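Ras GTPase-activating-like protein IQGAP2 (Homo sapiens, PDB 5CJP) probably acts as a scaffold whose GAP-related domain binds GTP-loaded Rho-family small GTPases instead of speeding up their GTP hydrolysis. Local coordinates at residues Ser56-Glu61 with Asp324-Leu329; Leu198-Arg203 with Glu318-Met323; Lys5-Thr10 with Ile341-Ser346. All blocks are in the same frame, centred on the assembly; numbering follows the deposited sequence.

Contact 1. Residues Ser56-Glu61 with Asp324-Leu329; sequences SNQREE and DKYTDL. With GTP (guanosine-5'-triphosphate), chain G.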
loop_
_atom_site.group_PDB
_atom_site.type_symbol
_atom_site.label_atom_id
_atom_site.label_comp_id
_atom_site.label_asym_id
_atom_site.label_seq_id
_atom_site.Cartn_x
_atom_site.Cartn_y
_atom_site.Cartn_z
ATOM N N SER E 56 5.717 17.217 9.101
ATOM C CA SER E 56 5.848 16.401 10.291
ATOM C C SER E 56 7.021 16.836 11.164
ATOM O O SER E 56 7.131 16.403 12.305
ATOM C CB SER E 56 5.968 14.925 9.914
ATOM O OG SER E 56 7.067 14.677 9.058
ATOM N N ASN E 57 7.901 17.683 10.630
ATOM C CA ASN E 57 9.033 18.191 11.402
ATOM C C ASN E 57 8.865 19.692 11.498
ATOM O O ASN E 57 8.365 20.314 10.566
ATOM C CB ASN E 57 10.340 17.801 10.736
ATOM C CG ASN E 57 10.595 16.321 10.829
ATOM O OD1 ASN E 57 10.936 15.813 11.886
ATOM N ND2 ASN E 57 10.415 15.618 9.726
ATOM N N GLN E 58 9.277 20.275 12.621
ATOM C CA GLN E 58 9.077 21.706 12.834
ATOM C C GLN E 58 9.548 22.708 11.779
ATOM O O GLN E 58 8.808 23.652 11.490
ATOM C CB GLN E 58 9.590 22.106 14.223
ATOM C CG GLN E 58 11.089 22.059 14.419
ATOM C CD GLN E 58 11.458 22.384 15.857
ATOM O OE1 GLN E 58 12.627 22.552 16.185
ATOM N NE2 GLN E 58 10.449 22.466 16.721
ATOM N N ARG E 59 10.734 22.527 11.188
ATOM C CA ARG E 59 11.184 23.484 10.175
ATOM C C ARG E 59 10.158 23.587 9.026
ATOM O O ARG E 59 9.814 24.692 8.582
ATOM C CB ARG E 59 12.565 23.113 9.617
ATOM C CG ARG E 59 13.010 24.042 8.495
ATOM C CD ARG E 59 14.386 23.727 7.967
ATOM N NE ARG E 59 14.462 22.415 7.328
ATOM C CZ ARG E 59 15.580 21.910 6.813
ATOM N NH1 ARG E 59 16.697 22.627 6.862
ATOM N NH2 ARG E 59 15.596 20.691 6.280
ATOM N N GLU E 60 9.647 22.440 8.571
ATOM C CA GLU E 60 8.642 22.392 7.482
ATOM C C GLU E 60 7.278 22.916 7.930
ATOM O O GLU E 60 6.586 23.604 7.183
ATOM C CB GLU E 60 8.486 20.957 6.952
ATOM C CG GLU E 60 9.660 20.465 6.120
ATOM C CD GLU E 60 10.991 20.590 6.837
ATOM O OE1 GLU E 60 11.854 21.353 6.357
ATOM O OE2 GLU E 60 11.173 19.931 7.878
ATOM N N GLU E 61 6.882 22.582 9.153
ATOM C CA GLU E 61 5.623 23.083 9.659
ATOM C C GLU E 61 5.740 24.607 9.793
ATOM O O GLU E 61 4.762 25.337 9.638
ATOM C CB GLU E 61 5.286 22.447 11.007
ATOM C CG GLU E 61 4.026 23.029 11.645
ATOM C CD GLU E 61 3.613 22.301 12.913
ATOM O OE1 GLU E 61 4.499 21.800 13.648
ATOM O OE2 GLU E 61 2.395 22.248 13.180
ATOM N N ASP E 324 15.999 29.578 15.323
ATOM C CA ASP E 324 17.392 29.978 15.187
ATOM C C ASP E 324 18.292 28.764 15.043
ATOM O O ASP E 324 19.388 28.850 14.482
ATOM C CB ASP E 324 17.826 30.834 16.381
ATOM C CG ASP E 324 17.334 32.270 16.276
ATOM O OD1 ASP E 324 17.567 32.897 15.217
ATOM O OD2 ASP E 324 16.725 32.773 17.250
ATOM N N LYS E 325 17.820 27.617 15.522
ATOM C CA LYS E 325 18.608 26.392 15.422
ATOM C C LYS E 325 18.749 25.911 13.969
ATOM O O LYS E 325 19.556 25.030 13.700
ATOM C CB LYS E 325 17.972 25.278 16.239
ATOM C CG LYS E 325 17.020 24.412 15.425
ATOM C CD LYS E 325 16.262 23.435 16.289
ATOM C CE LYS E 325 15.105 24.117 16.993
ATOM N NZ LYS E 325 14.733 23.357 18.203
ATOM N N TYR E 326 17.952 26.480 13.054
ATOM C CA TYR E 326 17.976 26.115 11.633
ATOM C C TYR E 326 18.552 27.225 10.739
ATOM O O TYR E 326 18.875 26.979 9.578
ATOM C CB TYR E 326 16.558 25.779 11.137
ATOM C CG TYR E 326 15.845 24.660 11.881
ATOM C CD1 TYR E 326 16.238 23.329 11.717
ATOM C CD2 TYR E 326 14.784 24.932 12.754
ATOM C CE1 TYR E 326 15.590 22.286 12.396
ATOM C CE2 TYR E 326 14.135 23.899 13.437
ATOM C CZ TYR E 326 14.549 22.576 13.251
ATOM O OH TYR E 326 13.946 21.545 13.926
ATOM N N THR E 327 18.666 28.443 11.270
ATOM C CA THR E 327 19.208 29.583 10.503
ATOM C C THR E 327 20.707 29.692 10.702
ATOM O O THR E 327 21.444 30.024 9.781
ATOM C CB THR E 327 18.565 30.924 10.929
ATOM O OG1 THR E 327 18.392 30.943 12.355
ATOM C CG2 THR E 327 17.222 31.125 10.239
ATOM N N ASP E 328 21.146 29.427 11.925
ATOM C CA ASP E 328 22.558 29.448 12.267
ATOM C C ASP E 328 23.006 28.037 11.921
ATOM O O ASP E 328 23.202 27.209 12.809
ATOM C CB ASP E 328 22.719 29.714 13.770
ATOM C CG ASP E 328 24.166 29.697 14.221
ATOM O OD1 ASP E 328 24.778 28.611 14.234
ATOM O OD2 ASP E 328 24.693 30.777 14.563
ATOM N N LEU E 329 23.157 27.761 10.628
ATOM C CA LEU E 329 23.521 26.419 10.189
ATOM C C LEU E 329 23.970 26.318 8.732
ATOM O O LEU E 329 23.390 26.940 7.847
ATOM C CB LEU E 329 22.325 25.492 10.408
ATOM C CG LEU E 329 22.417 24.040 9.947
ATOM C CD1 LEU E 329 23.622 23.358 10.589
ATOM C CD2 LEU E 329 21.128 23.324 10.320
HETATM P PG GTP G . 12.322 10.223 3.682
HETATM O O1G GTP G . 12.124 8.630 3.806
HETATM O O2G GTP G . 13.413 10.581 2.744
HETATM O O3G GTP G . 10.905 10.818 3.214
HETATM O O3B GTP G . 12.526 10.754 5.189
HETATM P PB GTP G . 13.970 11.174 5.775
HETATM O O1B GTP G . 14.256 10.288 6.925
HETATM O O2B GTP G . 14.948 11.228 4.664
HETATM O O3A GTP G . 13.676 12.677 6.274
HETATM P PA GTP G . 14.859 13.771 6.353
HETATM O O1A GTP G . 16.095 13.079 6.787
HETATM O O2A GTP G . 14.876 14.546 5.093
HETATM O "O5'" GTP G . 14.334 14.727 7.537
HETATM C "C5'" GTP G . 13.170 15.532 7.330
HETATM C "C4'" GTP G . 13.229 16.769 8.225
HETATM O "O4'" GTP G . 13.382 16.413 9.607
HETATM C "C3'" GTP G . 14.499 17.554 7.904
HETATM O "O3'" GTP G . 14.257 18.341 6.734
HETATM C "C2'" GTP G . 14.525 18.451 9.137
HETATM O "O2'" GTP G . 13.519 19.462 9.035
HETATM C "C1'" GTP G . 14.136 17.463 10.239
HETATM N N9 GTP G . 15.331 16.847 10.856
HETATM C C8 GTP G . 16.032 15.813 10.391
HETATM N N7 GTP G . 16.997 15.512 11.254
HETATM C C5 GTP G . 16.925 16.364 12.280
HETATM C C6 GTP G . 17.643 16.511 13.453
HETATM O O6 GTP G . 18.595 15.778 13.728
HETATM N N1 GTP G . 17.267 17.529 14.341
HETATM C C2 GTP G . 16.195 18.367 14.019
HETATM N N2 GTP G . 15.853 19.356 14.842
HETATM N N3 GTP G . 15.518 18.188 12.877
HETATM C C4 GTP G . 15.857 17.217 12.018
HETATM O O HOH W 1 17.135 25.380 7.798
HETATM O O HOH W 2 12.276 20.557 11.701
#
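R59 sets its CB over the middle of the Y326 ring, 4.0 Å from CB to the ring centroid and only 2° off the normal, a CH-pi contact from directly above. The methylene CG of K325 covers the opposite face, so the phenol is sandwiched and its rotation restricted. This is the tight part. Q58 meets the ring at its edge, the side chains crossing at about a right angle and the amide plane 84° from the ring; Y326 OH donates to Q58 OE1 over 2.8 Å, in the carbonyl plane and on a lone pair. The K325 chain, running against that of Q58, brings NZ to the same oxygen, a weak bond; its stronger partner is an acidic side chain of another protein's chain.

The guanine amine then donates, GTP N2 to Y326 OH at 3.0 Å. On the ribose side the R59 chain, with CG anti to N (chi1 176°) and a bend at chi3, carries NH2 to within 2.7 Å of GTP O3'. E60 OE2 accepts from GTP O2' (2.7 Å), while OE1 of the same carboxylate takes R59 NE in a salt bridge. N57 lies against the ribose ring oxygen.

Away from this core the fit is looser and water fills in: one molecule links R59 NH1 to Y326 O, and a second accepts from R59 N, donates to Y326 OH and also bonds GTP O2'.

The Y326 hydroxyl thus donates once and accepts from both GTP N2 and water. R59, E60 and Y326 bond to both ribose hydroxyls and the guanine N2 of a nucleotide also held by another protein's chain, consistent with recognition of a GTP-loaded GTPase.

Contact 2. Residues Leu198-Arg203 with Glu318-Met323; sequences LPYGLR and EEKFNM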
loop_
_atom_site.group_PDB
_atom_site.type_symbol
_atom_site.label_atom_id
_atom_site.label_comp_id
_atom_site.label_asym_id
_atom_site.label_seq_id
_atom_site.Cartn_x
_atom_site.Cartn_y
_atom_site.Cartn_z
ATOM N N LEU E 198 -5.392 22.446 22.218
ATOM C CA LEU E 198 -5.564 22.838 20.834
ATOM C C LEU E 198 -4.185 22.883 20.176
ATOM O O LEU E 198 -3.170 23.061 20.840
ATOM C CB LEU E 198 -6.222 24.223 20.722
ATOM C CG LEU E 198 -7.732 24.330 20.864
ATOM C CD1 LEU E 198 -8.168 25.704 20.416
ATOM C CD2 LEU E 198 -8.408 23.285 20.002
ATOM N N PRO E 199 -4.134 22.716 18.857
ATOM C CA PRO E 199 -2.852 22.743 18.142
ATOM C C PRO E 199 -2.295 24.155 18.075
ATOM O O PRO E 199 -3.046 25.105 17.846
ATOM C CB PRO E 199 -3.213 22.229 16.747
ATOM C CG PRO E 199 -4.436 21.406 16.975
ATOM C CD PRO E 199 -5.213 22.222 17.994
ATOM N N TYR E 200 -0.985 24.289 18.268
ATOM C CA TYR E 200 -0.332 25.602 18.187
ATOM C C TYR E 200 -0.667 26.297 16.858
ATOM O O TYR E 200 -1.139 27.443 16.848
ATOM C CB TYR E 200 1.194 25.471 18.287
ATOM C CG TYR E 200 1.896 26.754 17.904
ATOM C CD1 TYR E 200 1.824 27.888 18.721
ATOM C CD2 TYR E 200 2.547 26.874 16.677
ATOM C CE1 TYR E 200 2.371 29.103 18.315
ATOM C CE2 TYR E 200 3.096 28.087 16.258
ATOM C CZ TYR E 200 3.008 29.200 17.080
ATOM O OH TYR E 200 3.542 30.409 16.658
ATOM N N GLY E 201 -0.408 25.599 15.742
ATOM C CA GLY E 201 -0.674 26.155 14.422
ATOM C C GLY E 201 -2.084 26.713 14.234
ATOM O O GLY E 201 -2.275 27.765 13.626
ATOM N N LEU E 202 -3.082 26.005 14.735
ATOM C CA LEU E 202 -4.444 26.490 14.620
ATOM C C LEU E 202 -4.623 27.774 15.446
ATOM O O LEU E 202 -5.272 28.735 15.003
ATOM C CB LEU E 202 -5.421 25.426 15.118
ATOM C CG LEU E 202 -6.889 25.834 15.115
ATOM C CD1 LEU E 202 -7.215 26.445 13.781
ATOM C CD2 LEU E 202 -7.791 24.628 15.413
ATOM N N ARG E 203 -4.066 27.786 16.653
ATOM C CA ARG E 203 -4.186 28.951 17.523
ATOM C C ARG E 203 -3.460 30.115 16.892
ATOM O O ARG E 203 -3.898 31.266 16.981
ATOM C CB ARG E 203 -3.588 28.684 18.919
ATOM C CG ARG E 203 -4.446 27.826 19.834
ATOM C CD ARG E 203 -3.861 27.714 21.238
ATOM N NE ARG E 203 -4.010 28.927 22.047
ATOM C CZ ARG E 203 -3.631 29.026 23.322
ATOM N NH1 ARG E 203 -3.085 27.989 23.932
ATOM N NH2 ARG E 203 -3.801 30.155 24.000
ATOM N N GLU E 318 8.527 31.810 14.914
ATOM C CA GLU E 318 9.977 31.962 15.038
ATOM C C GLU E 318 10.370 31.718 16.492
ATOM O O GLU E 318 11.365 31.072 16.775
ATOM C CB GLU E 318 10.426 33.361 14.625
ATOM C CG GLU E 318 10.257 33.679 13.151
ATOM C CD GLU E 318 8.822 33.948 12.767
ATOM O OE1 GLU E 318 7.973 34.032 13.682
ATOM O OE2 GLU E 318 8.543 34.090 11.550
ATOM N N GLU E 319 9.576 32.229 17.423
ATOM C CA GLU E 319 9.880 32.026 18.829
ATOM C C GLU E 319 9.353 30.675 19.322
ATOM O O GLU E 319 10.070 29.938 19.999
ATOM C CB GLU E 319 9.292 33.168 19.679
ATOM C CG GLU E 319 9.452 34.565 19.068
ATOM C CD GLU E 319 10.808 34.758 18.423
ATOM O OE1 GLU E 319 11.814 34.285 19.002
ATOM O OE2 GLU E 319 10.872 35.383 17.341
ATOM N N LYS E 320 8.111 30.339 18.975
ATOM C CA LYS E 320 7.531 29.070 19.423
ATOM C C LYS E 320 8.486 27.898 19.188
ATOM O O LYS E 320 8.703 27.073 20.072
ATOM C CB LYS E 320 6.200 28.826 18.729
ATOM C CG LYS E 320 5.400 27.684 19.308
ATOM C CD LYS E 320 5.030 27.905 20.758
ATOM C CE LYS E 320 4.157 26.761 21.254
ATOM N NZ LYS E 320 3.953 26.766 22.733
ATOM N N PHE E 321 9.033 27.805 17.984
ATOM C CA PHE E 321 10.027 26.780 17.708
ATOM C C PHE E 321 11.290 27.650 17.677
ATOM O O PHE E 321 11.294 28.685 17.017
ATOM C CB PHE E 321 9.828 26.148 16.330
ATOM C CG PHE E 321 8.389 25.872 15.959
ATOM C CD1 PHE E 321 7.481 25.384 16.894
ATOM C CD2 PHE E 321 7.971 26.015 14.635
ATOM C CE1 PHE E 321 6.179 25.033 16.513
ATOM C CE2 PHE E 321 6.669 25.667 14.240
ATOM C CZ PHE E 321 5.773 25.174 15.180
ATOM N N ASN E 322 12.345 27.298 18.398
ATOM C CA ASN E 322 13.538 28.131 18.332
ATOM C C ASN E 322 14.131 27.974 16.944
ATOM O O ASN E 322 15.134 27.288 16.762
ATOM C CB ASN E 322 14.548 27.703 19.380
ATOM C CG ASN E 322 14.046 27.938 20.773
ATOM O OD1 ASN E 322 13.657 29.056 21.119
ATOM N ND2 ASN E 322 14.042 26.889 21.588
ATOM N N MET E 323 13.501 28.618 15.969
ATOM C CA MET E 323 13.927 28.533 14.587
ATOM C C MET E 323 15.382 28.914 14.348
ATOM O O MET E 323 15.941 28.589 13.296
ATOM C CB MET E 323 13.000 29.370 13.697
ATOM C CG MET E 323 11.589 28.770 13.534
ATOM S SD MET E 323 11.554 26.994 12.992
ATOM C CE MET E 323 12.267 27.182 11.370
#
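Y200 receives the side chain of K320 flat against one face of its ring, and this CH-pi contact dominates the interface. CG of K320 stands 3.5 Å from the centroid of the Y200 ring and 11° off its normal, so the methylene sits practically over the centre. K320 runs along the ring against the direction of Y200: CB of K320 lies near the hydroxyl end, 3.6 Å from Y200 CZ, whereas CE has reached the other end of the ring, 3.6 Å from Y200 CD1. The bend at chi2 of K320 (61°) follows a first torsion that places CG opposite the backbone N, and together they draw the aliphatic chain across the ring before the amine leaves it.

The aromatic pair is looser. F321 turns its CZ toward Y200 CD2 at 3.9 Å, with the ring centroids 5.6 Å apart and the planes inclined at 65°. F321 continues onto Q58 and E61 of helix 58-79, and Y200 rests against L65 of that same helix.

Polar ends are satisfied by groups beyond the pair. Y200 OH is hydrogen-bonded to P315 O, while K320 NZ forms a salt bridge with an acidic side chain of another protein's chain; the lysine thus serves intramolecular packing through its carbons and the partner protein through its charge.

In this arrangement the end of helix 317-320 and the residue after it pack on the first turn of helix 200-216, aromatic and aliphatic groups making the join, in the mainly helical fold of a RasGAP-related protein.

Contact 3. Residues Lys5-Thr10 with Ile341-Ser346; sequences KERRKT and IEEIIS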
loop_
_atom_site.group_PDB
_atom_site.type_symbol
_atom_site.label_atom_id
_atom_site.label_comp_id
_atom_site.label_asym_id
_atom_site.label_seq_id
_atom_site.Cartn_x
_atom_site.Cartn_y
_atom_site.Cartn_z
ATOM N N LYS E 5 -1.169 16.715 -29.794
ATOM C CA LYS E 5 -0.708 17.974 -29.212
ATOM C C LYS E 5 -1.639 18.419 -28.086
ATOM O O LYS E 5 -1.410 19.448 -27.448
ATOM C CB LYS E 5 -0.644 19.066 -30.287
ATOM C CG LYS E 5 0.334 18.782 -31.427
ATOM C CD LYS E 5 1.742 18.516 -30.898
ATOM C CE LYS E 5 2.275 19.692 -30.080
ATOM N NZ LYS E 5 3.517 19.331 -29.312
ATOM N N GLU E 6 -2.683 17.629 -27.844
ATOM C CA GLU E 6 -3.670 17.924 -26.809
ATOM C C GLU E 6 -3.436 17.131 -25.533
ATOM O O GLU E 6 -3.538 17.668 -24.431
ATOM C CB GLU E 6 -5.078 17.630 -27.333
ATOM C CG GLU E 6 -5.520 18.559 -28.451
ATOM C CD GLU E 6 -5.706 19.989 -27.974
ATOM O OE1 GLU E 6 -6.673 20.245 -27.218
ATOM O OE2 GLU E 6 -4.882 20.854 -28.347
ATOM N N ARG E 7 -3.137 15.846 -25.683
ATOM C CA ARG E 7 -2.895 14.989 -24.531
ATOM C C ARG E 7 -1.575 15.326 -23.856
ATOM O O ARG E 7 -1.363 14.969 -22.705
ATOM C CB ARG E 7 -2.873 13.526 -24.951
ATOM C CG ARG E 7 -4.153 13.042 -25.586
ATOM C CD ARG E 7 -4.031 11.565 -25.862
ATOM N NE ARG E 7 -3.841 10.818 -24.623
ATOM C CZ ARG E 7 -3.299 9.608 -24.549
ATOM N NH1 ARG E 7 -2.881 9.002 -25.654
ATOM N NH2 ARG E 7 -3.186 8.997 -23.377
ATOM N N ARG E 8 -0.688 16.004 -24.582
ATOM C CA ARG E 8 0.612 16.383 -24.037
ATOM C C ARG E 8 0.475 17.589 -23.119
ATOM O O ARG E 8 1.061 17.628 -22.039
ATOM C CB ARG E 8 1.599 16.721 -25.155
ATOM C CG ARG E 8 1.830 15.611 -26.169
ATOM C CD ARG E 8 2.254 14.273 -25.537
ATOM N NE ARG E 8 3.298 14.403 -24.519
ATOM C CZ ARG E 8 4.417 15.117 -24.654
ATOM N NH1 ARG E 8 4.658 15.790 -25.780
ATOM N NH2 ARG E 8 5.305 15.152 -23.656
ATOM N N LYS E 9 -0.293 18.579 -23.559
ATOM C CA LYS E 9 -0.507 19.776 -22.754
ATOM C C LYS E 9 -1.099 19.321 -21.419
ATOM O O LYS E 9 -0.786 19.873 -20.361
ATOM C CB LYS E 9 -1.469 20.727 -23.472
ATOM C CG LYS E 9 -1.091 22.207 -23.378
ATOM C CD LYS E 9 -1.080 22.716 -21.940
ATOM C CE LYS E 9 -0.956 24.237 -21.882
ATOM N NZ LYS E 9 0.291 24.736 -22.528
ATOM N N THR E 10 -1.951 18.299 -21.485
ATOM C CA THR E 10 -2.585 17.721 -20.306
ATOM C C THR E 10 -1.601 16.846 -19.535
ATOM O O THR E 10 -1.463 16.956 -18.311
ATOM C CB THR E 10 -3.781 16.861 -20.705
ATOM O OG1 THR E 10 -4.838 17.716 -21.139
ATOM C CG2 THR E 10 -4.255 16.000 -19.536
ATOM N N ILE E 341 4.581 10.871 -14.583
ATOM C CA ILE E 341 3.864 10.129 -15.611
ATOM C C ILE E 341 4.605 10.399 -16.915
ATOM O O ILE E 341 5.276 11.420 -17.043
ATOM C CB ILE E 341 2.444 10.648 -15.783
ATOM C CG1 ILE E 341 1.561 10.178 -14.652
ATOM C CG2 ILE E 341 1.837 10.127 -17.059
ATOM C CD1 ILE E 341 0.218 10.820 -14.760
ATOM N N GLU E 342 4.484 9.487 -17.877
ATOM C CA GLU E 342 5.126 9.638 -19.180
ATOM C C GLU E 342 4.413 8.791 -20.231
ATOM O O GLU E 342 3.953 7.687 -19.946
ATOM C CB GLU E 342 6.602 9.237 -19.112
ATOM C CG GLU E 342 7.377 9.626 -20.366
ATOM C CD GLU E 342 7.367 11.141 -20.624
ATOM O OE1 GLU E 342 8.159 11.855 -19.962
ATOM O OE2 GLU E 342 6.561 11.617 -21.473
ATOM N N GLU E 343 4.299 9.310 -21.444
ATOM C CA GLU E 343 3.635 8.564 -22.500
ATOM C C GLU E 343 4.712 8.035 -23.428
ATOM O O GLU E 343 5.722 8.700 -23.644
ATOM C CB GLU E 343 2.645 9.459 -23.250
ATOM C CG GLU E 343 1.752 8.707 -24.229
ATOM C CD GLU E 343 0.715 9.595 -24.899
ATOM O OE1 GLU E 343 -0.211 10.067 -24.205
ATOM O OE2 GLU E 343 0.830 9.819 -26.126
ATOM N N ILE E 344 4.519 6.830 -23.959
ATOM C CA ILE E 344 5.516 6.246 -24.848
ATOM C C ILE E 344 5.279 6.596 -26.300
ATOM O O ILE E 344 4.174 6.432 -26.815
ATOM C CB ILE E 344 5.582 4.719 -24.698
ATOM C CG1 ILE E 344 7.046 4.300 -24.676
ATOM C CG2 ILE E 344 4.880 4.026 -25.827
ATOM C CD1 ILE E 344 7.786 4.931 -23.562
ATOM N N ILE E 345 6.334 7.067 -26.958
ATOM C CA ILE E 345 6.277 7.462 -28.363
ATOM C C ILE E 345 5.761 6.350 -29.277
ATOM O O ILE E 345 4.925 6.588 -30.150
ATOM C CB ILE E 345 7.676 7.909 -28.872
ATOM C CG1 ILE E 345 8.194 9.088 -28.036
ATOM C CG2 ILE E 345 7.601 8.274 -30.347
ATOM C CD1 ILE E 345 8.704 8.711 -26.639
ATOM N N SER E 346 6.263 5.137 -29.064
ATOM C CA SER E 346 5.878 3.978 -29.863
ATOM C C SER E 346 6.424 4.134 -31.279
ATOM O O SER E 346 5.714 4.549 -32.196
ATOM C CB SER E 346 4.352 3.820 -29.898
ATOM O OG SER E 346 3.979 2.604 -30.531
#
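R7 and E343 meet as a charge pair rather than as a directed bond. OE1 of E343 stands over the centre of the R7 guanidinium, 3.0 Å above its plane and 3.1 Å from R7 CZ; R7 NH1 is 3.2 Å from that oxygen, yet none of the guanidinium N-H bonds is aimed at it. The side chains cross at about a right angle, with the carboxylate and guanidinium planes 31° apart. E343 reaches over with its chain extended beyond CG, chi1 at -171°, which sends it straight across from the strand. The stronger polar partner of R7 is an acidic side chain of another protein's chain, bridged through NH2.

Strand 337-343 supplies E343 and its neighbour E342, and I341, E342 and E343 pair in an antiparallel beta ladder with a strand of the second subunit, so that the sheet continues across the interface with this second copy; helix 7-23 packs beside it, with R7 and E343 both touching I337 of that subunit.

Longer-range electrostatics come from R8, whose NH2 lies 4.3 Å from E342 OE2, too far for a salt bridge. Within the strand, E343 N donates to E342 OE2 (3.2 Å), on the anti side and 25° out of the carboxylate plane, which probably helps hold that carboxylate in place.

In the fold
From the N terminus the chain enters contact 3 at 5-10, contact 1 at 56-61 and contact 2 at 198-203, and it closes them in reverse order. Residues 318-323 finish contact 2, 324-329 finish contact 1 and 341-346 finish contact 3, so the three loops are nested and none cross. Contact 1 ties helix 58-79 to helix 324-327, and contact 2 ties helix 200-216 to helix 317-320. These two adjoin, their centres 12 Å apart, and M323 packs on R59 between them. Contact 3 is remote, its centre 39 Å from that of contact 1 and 44 Å from that of contact 2, and ties helix 7-23 to strand 337-343.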